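Local coordinates for protein dehydroascorbate reductase (Chlamydomonas reinhardtii, PDB 5XFT) that probably reduces dehydroascorbate to ascorbate with glutathione as the electron donor, as a member of the glutathione S-transferase superfamily, at residues 18-32 / 196-210. Residues are numbered along the deposited sequence; the frame is centred on the assembly and turned at random.
Sequences LLDCPFCHRVLLAYE and EWQHVDYGTEAIIAG
His25 and Tyr202 meet edge to face. The phenol turns its edge to one face of the imidazole, with the planes at 70° and the centroids 4.7 Å apart, and CE2 is the atom that reaches over that face. The same two side chains share a hydrogen bond of 2.8 Å between His25 ND1 and Tyr202 OH. Because CG of His25 lies anti to its backbone N (chi1 -162°), the imidazole extends from the helix towards the 196-210 segment. Its NE2 binds a water 2.9 Å away, lying in the ring plane, and this water donates to Trp197 O and sits over the indole face, so both imidazole nitrogens have partners. One face of the Tyr202 ring carries a CH-pi contact from Asp20, whose CA stands 3.6 Å from the centroid and 11° off the normal.

Residues 22-32 belong to the first helix of the thioredoxin-like domain of a glutathione S-transferase fold, whose start carries Cys21 and Cys24 in what looks like a thioredoxin-type CxxC pattern; Cys21 is the N-cap, its SG accepting from Cys24 N. Residues 196-202 lie along this helix, while helix 204-210 packs on the loop before it, Asp20 CB 4.0 Å from Ala206 CB, joining the thioredoxin-like part to the C-terminal helical part.

Apolar packing continues along the helix: Val200 sets CG2 3.7 Å from Leu29 CD2 and CG1 against Leu28 CB, while Leu29 CD1 approaches the indole. At the C-terminal end of 18-32, Glu32 CB packs 3.8 Å from Glu196 CB. The Glu32 chain bends at chi2, carrying OE1 to the edge of the His199 ring, whereas OE2 is hydrogen-bonded to Tyr38 OH.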
# COMPACT_ATOMS: atom_id res chain seq x y z
N LEU A 18 0.82 -6.39 13.02
CA LEU A 18 0.26 -5.82 11.80
C LEU A 18 0.28 -6.84 10.68
O LEU A 18 1.25 -7.59 10.52
CB LEU A 18 1.05 -4.56 11.40
CG LEU A 18 0.79 -3.95 10.01
CD1 LEU A 18 -0.67 -3.49 9.87
CD2 LEU A 18 1.74 -2.78 9.74
N LEU A 19 -0.79 -6.87 9.89
CA LEU A 19 -0.83 -7.76 8.74
C LEU A 19 -0.72 -6.95 7.43
O LEU A 19 -0.23 -5.81 7.44
CB LEU A 19 -2.08 -8.64 8.82
CG LEU A 19 -1.97 -9.72 9.92
CD1 LEU A 19 -3.12 -10.72 9.87
CD2 LEU A 19 -0.61 -10.44 9.89
N ASP A 20 -1.20 -7.53 6.33
CA ASP A 20 -0.64 -7.25 5.01
C ASP A 20 -1.51 -6.36 4.11
O ASP A 20 -1.16 -6.19 2.94
CB ASP A 20 -0.38 -8.57 4.28
CG ASP A 20 -1.65 -9.37 4.08
OD1 ASP A 20 -2.37 -9.60 5.07
OD2 ASP A 20 -1.96 -9.73 2.92
N CYS A 21 -2.61 -5.80 4.60
CA CYS A 21 -3.51 -5.07 3.71
C CYS A 21 -2.80 -3.89 3.05
O CYS A 21 -2.28 -3.01 3.76
CB CYS A 21 -4.74 -4.56 4.46
SG CYS A 21 -5.83 -3.55 3.42
N PRO A 22 -2.76 -3.83 1.72
CA PRO A 22 -2.00 -2.74 1.06
C PRO A 22 -2.67 -1.38 1.17
O PRO A 22 -1.97 -0.36 1.05
CB PRO A 22 -1.92 -3.21 -0.40
CG PRO A 22 -3.13 -4.08 -0.58
CD PRO A 22 -3.32 -4.78 0.75
N PHE A 23 -3.99 -1.32 1.40
CA PHE A 23 -4.66 -0.04 1.54
C PHE A 23 -4.45 0.55 2.93
O PHE A 23 -4.14 1.75 3.08
CB PHE A 23 -6.15 -0.21 1.21
CG PHE A 23 -6.38 -0.82 -0.14
CD1 PHE A 23 -6.48 -0.02 -1.26
CD2 PHE A 23 -6.46 -2.20 -0.29
CE1 PHE A 23 -6.67 -0.58 -2.52
CE2 PHE A 23 -6.66 -2.76 -1.55
CZ PHE A 23 -6.76 -1.95 -2.66
N CYS A 24 -4.61 -0.28 3.97
CA CYS A 24 -4.10 0.07 5.29
C CYS A 24 -2.65 0.51 5.20
O CYS A 24 -2.25 1.53 5.77
CB CYS A 24 -4.20 -1.12 6.24
SG CYS A 24 -5.83 -1.79 6.53
N HIS A 25 -1.84 -0.27 4.48
CA HIS A 25 -0.44 0.09 4.31
C HIS A 25 -0.30 1.48 3.72
O HIS A 25 0.59 2.25 4.13
CB HIS A 25 0.26 -0.95 3.43
CG HIS A 25 1.76 -0.93 3.54
ND1 HIS A 25 2.57 -1.71 2.75
CD2 HIS A 25 2.58 -0.23 4.35
CE1 HIS A 25 3.84 -1.48 3.06
NE2 HIS A 25 3.87 -0.59 4.03
N ARG A 26 -1.17 1.85 2.79
CA ARG A 26 -1.08 3.17 2.17
C ARG A 26 -1.39 4.27 3.19
O ARG A 26 -0.66 5.27 3.28
CB ARG A 26 -2.03 3.27 0.98
CG ARG A 26 -2.41 4.72 0.63
CD ARG A 26 -3.63 4.82 -0.30
NE ARG A 26 -3.54 5.98 -1.17
CZ ARG A 26 -4.55 6.38 -1.94
NH1 ARG A 26 -5.69 5.69 -1.93
NH2 ARG A 26 -4.44 7.44 -2.72
N VAL A 27 -2.44 4.10 3.98
CA VAL A 27 -2.74 5.09 5.01
C VAL A 27 -1.59 5.21 6.01
O VAL A 27 -1.15 6.31 6.35
CB VAL A 27 -4.07 4.75 5.71
CG1 VAL A 27 -4.26 5.63 6.93
CG2 VAL A 27 -5.21 4.93 4.73
N LEU A 28 -1.06 4.06 6.47
CA LEU A 28 0.04 4.06 7.43
C LEU A 28 1.27 4.78 6.88
O LEU A 28 1.91 5.58 7.58
CB LEU A 28 0.40 2.63 7.80
CG LEU A 28 -0.66 1.78 8.48
CD1 LEU A 28 -0.14 0.38 8.65
CD2 LEU A 28 -0.99 2.39 9.81
N LEU A 29 1.64 4.47 5.63
CA LEU A 29 2.76 5.17 5.01
C LEU A 29 2.49 6.66 4.90
O LEU A 29 3.40 7.48 5.07
CB LEU A 29 3.07 4.57 3.63
CG LEU A 29 3.72 3.18 3.60
CD1 LEU A 29 3.84 2.67 2.20
CD2 LEU A 29 5.08 3.23 4.24
N ALA A 30 1.24 7.04 4.62
CA ALA A 30 0.90 8.46 4.58
C ALA A 30 1.14 9.13 5.93
O ALA A 30 1.71 10.23 5.99
CB ALA A 30 -0.55 8.64 4.14
N TYR A 31 0.72 8.49 7.02
CA TYR A 31 0.94 9.07 8.34
C TYR A 31 2.43 9.14 8.69
O TYR A 31 2.89 10.12 9.28
CB TYR A 31 0.18 8.27 9.40
CG TYR A 31 -1.23 8.76 9.60
CD1 TYR A 31 -2.23 8.46 8.68
CD2 TYR A 31 -1.56 9.54 10.70
CE1 TYR A 31 -3.52 8.92 8.85
CE2 TYR A 31 -2.85 10.00 10.89
CZ TYR A 31 -3.82 9.69 9.96
OH TYR A 31 -5.11 10.16 10.15
N GLU A 32 3.19 8.10 8.34
CA GLU A 32 4.62 8.12 8.61
C GLU A 32 5.33 9.21 7.81
O GLU A 32 6.25 9.86 8.32
CB GLU A 32 5.22 6.75 8.27
CG GLU A 32 4.81 5.65 9.23
CD GLU A 32 5.56 5.71 10.54
OE1 GLU A 32 6.66 6.30 10.56
OE2 GLU A 32 5.04 5.18 11.55
N GLU A 196 10.41 5.33 7.45
CA GLU A 196 8.95 5.33 7.33
C GLU A 196 8.45 3.97 6.86
O GLU A 196 7.45 3.46 7.37
CB GLU A 196 8.49 6.43 6.38
CG GLU A 196 8.67 7.85 6.89
CD GLU A 196 10.00 8.46 6.47
OE1 GLU A 196 11.06 7.84 6.71
OE2 GLU A 196 9.97 9.56 5.88
N TRP A 197 9.14 3.38 5.89
CA TRP A 197 8.79 2.04 5.42
C TRP A 197 9.08 0.99 6.49
O TRP A 197 8.28 0.07 6.70
CB TRP A 197 9.55 1.74 4.13
CG TRP A 197 9.34 0.36 3.58
CD1 TRP A 197 10.02 -0.77 3.91
CD2 TRP A 197 8.40 -0.01 2.57
NE1 TRP A 197 9.55 -1.84 3.18
CE2 TRP A 197 8.55 -1.40 2.35
CE3 TRP A 197 7.43 0.68 1.84
CZ2 TRP A 197 7.78 -2.10 1.43
CZ3 TRP A 197 6.66 -0.02 0.92
CH2 TRP A 197 6.84 -1.39 0.72
N GLN A 198 10.23 1.12 7.17
CA GLN A 198 10.61 0.14 8.18
C GLN A 198 9.62 0.11 9.34
O GLN A 198 9.43 -0.93 9.97
CB GLN A 198 12.01 0.46 8.72
CG GLN A 198 13.12 0.25 7.72
CD GLN A 198 14.47 0.69 8.25
OE1 GLN A 198 14.58 1.18 9.38
NE2 GLN A 198 15.51 0.54 7.44
N HIS A 199 8.98 1.24 9.63
CA HIS A 199 8.11 1.29 10.80
C HIS A 199 6.88 0.41 10.61
O HIS A 199 6.33 -0.10 11.59
CB HIS A 199 7.71 2.73 11.10
CG HIS A 199 8.85 3.57 11.57
ND1 HIS A 199 10.10 3.06 11.82
CD2 HIS A 199 8.93 4.90 11.83
CE1 HIS A 199 10.90 4.03 12.22
NE2 HIS A 199 10.22 5.15 12.24
N VAL A 200 6.44 0.22 9.37
CA VAL A 200 5.16 -0.43 9.12
C VAL A 200 5.32 -1.56 8.11
O VAL A 200 4.39 -1.87 7.36
CB VAL A 200 4.12 0.60 8.65
CG1 VAL A 200 3.78 1.56 9.79
CG2 VAL A 200 4.64 1.39 7.45
N ASP A 201 6.50 -2.19 8.08
CA ASP A 201 6.74 -3.35 7.22
C ASP A 201 6.18 -4.59 7.91
O ASP A 201 6.70 -5.01 8.95
CB ASP A 201 8.23 -3.50 6.93
CG ASP A 201 8.51 -4.52 5.83
OD1 ASP A 201 7.65 -5.39 5.56
OD2 ASP A 201 9.62 -4.47 5.24
N TYR A 202 5.14 -5.18 7.33
CA TYR A 202 4.54 -6.39 7.90
C TYR A 202 5.27 -7.66 7.50
O TYR A 202 5.10 -8.69 8.17
CB TYR A 202 3.06 -6.48 7.50
CG TYR A 202 2.76 -5.94 6.12
CD1 TYR A 202 2.94 -6.72 4.99
CD2 TYR A 202 2.28 -4.64 5.95
CE1 TYR A 202 2.67 -6.22 3.72
CE2 TYR A 202 2.00 -4.14 4.69
CZ TYR A 202 2.19 -4.94 3.58
OH TYR A 202 1.92 -4.45 2.32
N GLY A 203 6.07 -7.64 6.43
CA GLY A 203 6.88 -8.78 6.08
C GLY A 203 6.26 -9.64 4.99
O GLY A 203 5.07 -9.55 4.68
N THR A 204 7.10 -10.51 4.40
CA THR A 204 6.68 -11.25 3.21
C THR A 204 5.77 -12.42 3.56
O THR A 204 4.89 -12.77 2.76
CB THR A 204 7.90 -11.76 2.43
OG1 THR A 204 8.54 -12.82 3.16
CG2 THR A 204 8.90 -10.63 2.19
N GLU A 205 5.94 -13.04 4.73
CA GLU A 205 5.04 -14.13 5.10
C GLU A 205 3.64 -13.61 5.33
O GLU A 205 2.67 -14.31 5.03
CB GLU A 205 5.52 -14.87 6.35
CG GLU A 205 7.02 -15.13 6.45
CD GLU A 205 7.83 -13.88 6.71
OE1 GLU A 205 8.65 -13.53 5.85
OE2 GLU A 205 7.65 -13.24 7.78
N ALA A 206 3.50 -12.41 5.89
CA ALA A 206 2.18 -11.82 6.02
C ALA A 206 1.51 -11.71 4.65
O ALA A 206 0.33 -12.03 4.50
CB ALA A 206 2.26 -10.46 6.70
N ILE A 207 2.28 -11.30 3.63
CA ILE A 207 1.74 -11.22 2.27
C ILE A 207 1.34 -12.61 1.77
O ILE A 207 0.24 -12.81 1.24
CB ILE A 207 2.77 -10.56 1.34
CG1 ILE A 207 3.22 -9.21 1.90
CG2 ILE A 207 2.20 -10.42 -0.07
CD1 ILE A 207 4.33 -8.54 1.09
N ILE A 208 2.25 -13.58 1.93
CA ILE A 208 1.99 -14.93 1.45
C ILE A 208 0.75 -15.51 2.12
O ILE A 208 -0.14 -16.05 1.46
CB ILE A 208 3.22 -15.84 1.69
CG1 ILE A 208 4.46 -15.27 1.00
CG2 ILE A 208 2.94 -17.25 1.21
CD1 ILE A 208 4.21 -14.79 -0.40
N ALA A 209 0.67 -15.40 3.45
CA ALA A 209 -0.48 -15.90 4.18
C ALA A 209 -1.76 -15.18 3.77
O ALA A 209 -2.82 -15.80 3.66
CB ALA A 209 -0.25 -15.77 5.69
N GLY A 210 -1.67 -13.86 3.56
CA GLY A 210 -2.83 -13.13 3.09
C GLY A 210 -3.37 -13.69 1.78
O GLY A 210 -4.57 -13.87 1.62
O HOH W 1 6.66 -0.75 4.92